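Local coordinates for cupin 2 conserved barrel domain protein (Planctomyces limnophilus, PDB 4H7L) that is of unknown function but binds a copper(II) ion inside a small cupin beta-barrel and forms a dimer in the crystal, at residues 59-64 against 68-73; 28-31 against 36-39. One frame throughout, in Å; residues are numbered along the deposited sequence.

How the contacts relate
Contact 1 lies in the core, about 5 Å from the centre of the chain. Contact 2 lies at the surface, about 9 Å from that centre. Their centres are 13 Å apart, and they do not touch. Both reach the same curled antiparallel sheet, contact 1 through strand 67-72 and contact 2 through the hairpin of strands 28-30 and 33-38. Contact 1 is polar and is held by a copper(II) ion, to which its segments give two histidines and a glutamate. No hydrogen bond or salt bridge joins the segments of contact 2. There an arginine end rests against a valine and a cysteine; the Arg-37 side chain comes within about 8 Å of that of Glu-68.

Contact 1: 59-64 against 68-73; sequences RTHYHR and EIYVVL. With CU (copper (II) ion), chain D.
His-61, His-63 and Glu-68 meet at a copper(II) ion, which joins loop 59-64 to segment 68-73. NE2 of His-61 binds the copper at 2.2 Å, and NE2 of His-63 does so at 2.1 Å. Glu-68 OE2 is the third ligand, 2.2 Å from the copper; OE1 stays back at 3.2 Å. His-104 completes the site. This is the three-histidine, one-glutamate set known from many cupins. The shared metal brings His-63 NE2 and Glu-68 OE2 to 3.0 Å without a hydrogen bond. The two side chains cross nearly at right angles, and the ring and carboxylate planes are 69° apart. The CG of Glu-68 lies anti to its carbonyl carbon (chi1 -63°), and the chain then runs out straight to the metal.

Second-shell bonds help to hold Glu-68 and His-63. Tyr-70 OH donates a hydrogen bond to Glu-68 OE2 at 3.1 Å, from above the carboxylate plane. The same hydroxyl is 3.3 Å from the copper and is not one of its ligands. A phenylalanine in place of Tyr-70 would probably leave Glu-68 OE2 without this bond and its carboxylate less firmly oriented. Asn-114 ND2 donates a hydrogen bond to Glu-68 OE1, and the other ring nitrogen of His-63, ND1, is hydrogen-bonded to the backbone O of Asp-124, which helps to fix the ring's rotation.

Strand 67-72 pairs antiparallel with strands 94-98 and 110-117, where Tyr-70 packs on Ile-96 and Ile-112 and also meets Ile-106 of strand 104-107, while Ile-69 and Val-71 pack on the second subunit.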
loop_
_atom_site.group_PDB
_atom_site.type_symbol
_atom_site.label_atom_id
_atom_site.label_comp_id
_atom_site.label_asym_id
_atom_site.label_seq_id
_atom_site.Cartn_x
_atom_site.Cartn_y
_atom_site.Cartn_z
ATOM N N ARG B 59 9.588 8.753 -18.759
ATOM C CA ARG B 59 8.551 8.775 -19.781
ATOM C C ARG B 59 7.196 8.501 -19.146
ATOM O O ARG B 59 7.082 7.680 -18.238
ATOM C CB ARG B 59 8.800 7.700 -20.844
ATOM C CG ARG B 59 9.995 7.927 -21.741
ATOM C CD ARG B 59 10.055 6.866 -22.839
ATOM N NE ARG B 59 9.011 7.049 -23.846
ATOM C CZ ARG B 59 8.863 6.285 -24.923
ATOM N NH1 ARG B 59 9.692 5.274 -25.148
ATOM N NH2 ARG B 59 7.886 6.532 -25.784
ATOM N N THR B 60 6.169 9.186 -19.629
ATOM C CA THR B 60 4.803 8.829 -19.292
ATOM C C THR B 60 4.551 7.418 -19.797
ATOM O O THR B 60 4.915 7.083 -20.925
ATOM C CB THR B 60 3.796 9.782 -19.948
ATOM O OG1 THR B 60 3.966 11.096 -19.408
ATOM C CG2 THR B 60 2.370 9.313 -19.699
ATOM N N HIS B 61 3.936 6.588 -18.961
ATOM C CA HIS B 61 3.694 5.195 -19.309
ATOM C C HIS B 61 2.323 4.754 -18.813
ATOM O O HIS B 61 1.641 5.485 -18.095
ATOM C CB HIS B 61 4.777 4.296 -18.703
ATOM C CG HIS B 61 4.667 4.134 -17.217
ATOM N ND1 HIS B 61 5.287 4.984 -16.326
ATOM C CD2 HIS B 61 4.006 3.220 -16.465
ATOM C CE1 HIS B 61 5.012 4.601 -15.091
ATOM N NE2 HIS B 61 4.235 3.534 -15.147
ATOM N N TYR B 62 1.919 3.554 -19.202
ATOM C CA TYR B 62 0.684 2.982 -18.695
ATOM C C TYR B 62 0.735 1.459 -18.689
ATOM O O TYR B 62 1.646 0.845 -19.243
ATOM C CB TYR B 62 -0.518 3.477 -19.502
ATOM C CG TYR B 62 -0.572 2.986 -20.931
ATOM C CD1 TYR B 62 0.182 3.597 -21.926
ATOM C CD2 TYR B 62 -1.397 1.926 -21.290
ATOM C CE1 TYR B 62 0.125 3.157 -23.236
ATOM C CE2 TYR B 62 -1.460 1.479 -22.597
ATOM C CZ TYR B 62 -0.701 2.099 -23.566
ATOM O OH TYR B 62 -0.758 1.653 -24.871
ATOM N N HIS B 63 -0.258 0.859 -18.048
ATOM C CA HIS B 63 -0.303 -0.579 -17.874
ATOM C C HIS B 63 -1.623 -1.087 -18.424
ATOM O O HIS B 63 -2.663 -0.456 -18.240
ATOM C CB HIS B 63 -0.166 -0.926 -16.390
ATOM C CG HIS B 63 1.003 -0.269 -15.722
ATOM N ND1 HIS B 63 2.310 -0.574 -16.034
ATOM C CD2 HIS B 63 1.060 0.675 -14.752
ATOM C CE1 HIS B 63 3.122 0.159 -15.292
ATOM N NE2 HIS B 63 2.389 0.925 -14.505
ATOM N N ARG B 64 -1.580 -2.224 -19.107
ATOM C CA ARG B 64 -2.767 -2.767 -19.752
ATOM C C ARG B 64 -3.480 -3.802 -18.893
ATOM O O ARG B 64 -4.644 -4.113 -19.137
ATOM C CB ARG B 64 -2.391 -3.393 -21.098
ATOM C CG ARG B 64 -1.853 -2.396 -22.094
ATOM C CD ARG B 64 -1.678 -2.998 -23.479
ATOM N NE ARG B 64 -1.307 -1.964 -24.441
ATOM C CZ ARG B 64 -1.354 -2.099 -25.762
ATOM N NH1 ARG B 64 -1.764 -3.231 -26.318
ATOM N NH2 ARG B 64 -0.998 -1.086 -26.532
ATOM N N GLU B 68 -2.469 0.309 -10.290
ATOM C CA GLU B 68 -1.509 0.700 -9.272
ATOM C C GLU B 68 -2.141 1.681 -8.295
ATOM O O GLU B 68 -3.029 2.447 -8.658
ATOM C CB GLU B 68 -0.272 1.323 -9.928
ATOM C CG GLU B 68 0.497 0.364 -10.829
ATOM C CD GLU B 68 1.802 0.953 -11.352
ATOM O OE1 GLU B 68 2.834 0.251 -11.277
ATOM O OE2 GLU B 68 1.802 2.106 -11.848
ATOM N N ILE B 69 -1.696 1.630 -7.047
ATOM C CA ILE B 69 -2.094 2.621 -6.062
ATOM C C ILE B 69 -0.855 3.189 -5.399
ATOM O O ILE B 69 -0.178 2.497 -4.641
ATOM C CB ILE B 69 -3.007 2.038 -4.975
ATOM C CG1 ILE B 69 -4.284 1.473 -5.595
ATOM C CG2 ILE B 69 -3.347 3.114 -3.947
ATOM C CD1 ILE B 69 -5.208 0.825 -4.584
ATOM N N TYR B 70 -0.557 4.448 -5.695
ATOM C CA TYR B 70 0.577 5.126 -5.086
ATOM C C TYR B 70 0.146 5.736 -3.760
ATOM O O TYR B 70 -0.933 6.311 -3.656
ATOM C CB TYR B 70 1.096 6.242 -5.997
ATOM C CG TYR B 70 1.705 5.792 -7.312
ATOM C CD1 TYR B 70 1.735 4.455 -7.680
ATOM C CD2 TYR B 70 2.266 6.719 -8.182
ATOM C CE1 TYR B 70 2.297 4.057 -8.882
ATOM C CE2 TYR B 70 2.832 6.330 -9.383
ATOM C CZ TYR B 70 2.844 4.998 -9.728
ATOM O OH TYR B 70 3.409 4.609 -10.922
ATOM N N VAL B 71 0.985 5.599 -2.744
ATOM C CA VAL B 71 0.790 6.324 -1.495
ATOM C C VAL B 71 2.029 7.159 -1.208
ATOM O O VAL B 71 3.092 6.614 -0.908
ATOM C CB VAL B 71 0.558 5.372 -0.309
ATOM C CG1 VAL B 71 0.332 6.169 0.966
ATOM C CG2 VAL B 71 -0.618 4.454 -0.580
ATOM N N VAL B 72 1.895 8.478 -1.290
ATOM C CA VAL B 72 3.036 9.369 -1.087
ATOM C C VAL B 72 3.461 9.428 0.379
ATOM O O VAL B 72 2.654 9.738 1.252
ATOM C CB VAL B 72 2.727 10.798 -1.557
ATOM C CG1 VAL B 72 3.924 11.705 -1.303
ATOM C CG2 VAL B 72 2.350 10.805 -3.030
ATOM N N LEU B 73 4.732 9.138 0.641
ATOM C CA LEU B 73 5.272 9.207 1.995
ATOM C C LEU B 73 6.024 10.517 2.224
ATOM O O LEU B 73 5.952 11.106 3.303
ATOM C CB LEU B 73 6.184 8.009 2.272
ATOM C CG LEU B 73 5.505 6.637 2.178
ATOM C CD1 LEU B 73 6.404 5.555 2.750
ATOM C CD2 LEU B 73 4.156 6.632 2.881
HETATM CU CU CU D . 3.168 2.614 -13.481
#

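Contact 2: 28-31 against 36-39; sequences VACP and QRAF
Val-28 and Cys-30 meet Arg-37 in a surface packing contact within a beta hairpin, near one end of the curled sheet. No hydrogen bond or salt bridge joins segments 28-31 and 36-39. The arginine end lies against aliphatic carbon. Its NH1 is 3.6 Å from CG1 of Val-28 and 4.0 Å from CB of the same valine. On the other terminal nitrogen, NH2 is 3.6 Å from CB of Cys-30. CG1 of Val-28 and CB of Cys-30 both come at the guanidinium obliquely.

The arginine is able to reach this far because its chain is extended from CG to NE. A turn about the CD-NE bond (chi4 95°) then swings the guanidinium out of the line of the chain. The Val-28 and Arg-37 side chains cross at about a right angle. Val-28 directs CG1 to the arginine, with this methyl anti to the backbone N (chi1 158°). Cys-30 touches with its CB.

Strands 28-30 and 33-38 form an antiparallel hairpin at the edge of the cupin barrel. The nearest CA pair across segments 28-31 and 36-39 is Val-28 and Gln-36, 6.4 Å apart. Backbone pairing of the hairpin includes a hydrogen bond between Val-28 and Ala-35. Strand 33-38 also pairs with strand 48-54, through Gln-36 with Tyr-51 and Ala-38 with Val-49, and Arg-37 packs on His-50 of that strand.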
loop_
_atom_site.group_PDB
_atom_site.type_symbol
_atom_site.label_atom_id
_atom_site.label_comp_id
_atom_site.label_asym_id
_atom_site.label_seq_id
_atom_site.Cartn_x
_atom_site.Cartn_y
_atom_site.Cartn_z
ATOM N N VAL B 28 16.602 -1.884 -6.730
ATOM C CA VAL B 28 16.835 -2.064 -8.156
ATOM C C VAL B 28 16.510 -0.787 -8.910
ATOM O O VAL B 28 15.568 -0.076 -8.569
ATOM C CB VAL B 28 15.972 -3.205 -8.723
ATOM C CG1 VAL B 28 15.791 -3.048 -10.227
ATOM C CG2 VAL B 28 16.594 -4.551 -8.390
ATOM N N ALA B 29 17.292 -0.503 -9.943
ATOM C CA ALA B 29 17.068 0.679 -10.760
ATOM C C ALA B 29 15.830 0.516 -11.635
ATOM O O ALA B 29 15.610 -0.535 -12.236
ATOM C CB ALA B 29 18.288 0.962 -11.621
ATOM N N CYS B 30 15.020 1.568 -11.687
ATOM C CA CYS B 30 13.880 1.636 -12.588
ATOM C C CYS B 30 13.897 3.016 -13.238
ATOM O O CYS B 30 14.645 3.892 -12.804
ATOM C CB CYS B 30 12.577 1.396 -11.828
ATOM S SG CYS B 30 12.391 2.424 -10.365
ATOM N N PRO B 31 13.085 3.217 -14.286
ATOM C CA PRO B 31 13.219 4.456 -15.062
ATOM C C PRO B 31 13.053 5.725 -14.230
ATOM O O PRO B 31 13.652 6.747 -14.568
ATOM C CB PRO B 31 12.096 4.345 -16.097
ATOM C CG PRO B 31 11.817 2.890 -16.201
ATOM C CD PRO B 31 12.020 2.352 -14.819
ATOM N N GLN B 36 12.297 -0.951 -4.363
ATOM C CA GLN B 36 12.512 -2.077 -3.463
ATOM C C GLN B 36 11.222 -2.889 -3.419
ATOM O O GLN B 36 10.282 -2.553 -2.699
ATOM C CB GLN B 36 12.932 -1.586 -2.074
ATOM C CG GLN B 36 14.331 -0.967 -2.062
ATOM C CD GLN B 36 14.691 -0.295 -0.745
ATOM O OE1 GLN B 36 14.202 0.788 -0.434
ATOM N NE2 GLN B 36 15.565 -0.929 0.025
ATOM N N ARG B 37 11.188 -3.958 -4.206
ATOM C CA ARG B 37 9.944 -4.654 -4.513
ATOM C C ARG B 37 9.709 -5.866 -3.615
ATOM O O ARG B 37 10.599 -6.688 -3.418
ATOM C CB ARG B 37 9.945 -5.081 -5.984
ATOM C CG ARG B 37 10.356 -3.968 -6.948
ATOM C CD ARG B 37 9.967 -4.294 -8.384
ATOM N NE ARG B 37 10.153 -3.154 -9.281
ATOM C CZ ARG B 37 11.235 -2.932 -10.027
ATOM N NH1 ARG B 37 12.267 -3.767 -10.006
ATOM N NH2 ARG B 37 11.289 -1.861 -10.805
ATOM N N ALA B 38 8.495 -5.972 -3.083
ATOM C CA ALA B 38 8.134 -7.070 -2.193
ATOM C C ALA B 38 6.886 -7.797 -2.672
ATOM O O ALA B 38 6.038 -7.217 -3.348
ATOM C CB ALA B 38 7.916 -6.548 -0.783
ATOM N N PHE B 39 6.789 -9.074 -2.316
ATOM C CA PHE B 39 5.587 -9.865 -2.553
ATOM C C PHE B 39 5.254 -10.023 -4.030
ATOM O O PHE B 39 4.112 -9.832 -4.437
ATOM C CB PHE B 39 4.400 -9.250 -1.807
ATOM C CG PHE B 39 4.650 -9.060 -0.339
ATOM C CD1 PHE B 39 5.000 -10.132 0.458
ATOM C CD2 PHE B 39 4.542 -7.812 0.242
ATOM C CE1 PHE B 39 5.237 -9.964 1.805
ATOM C CE2 PHE B 39 4.778 -7.637 1.591
ATOM C CZ PHE B 39 5.124 -8.714 2.373
#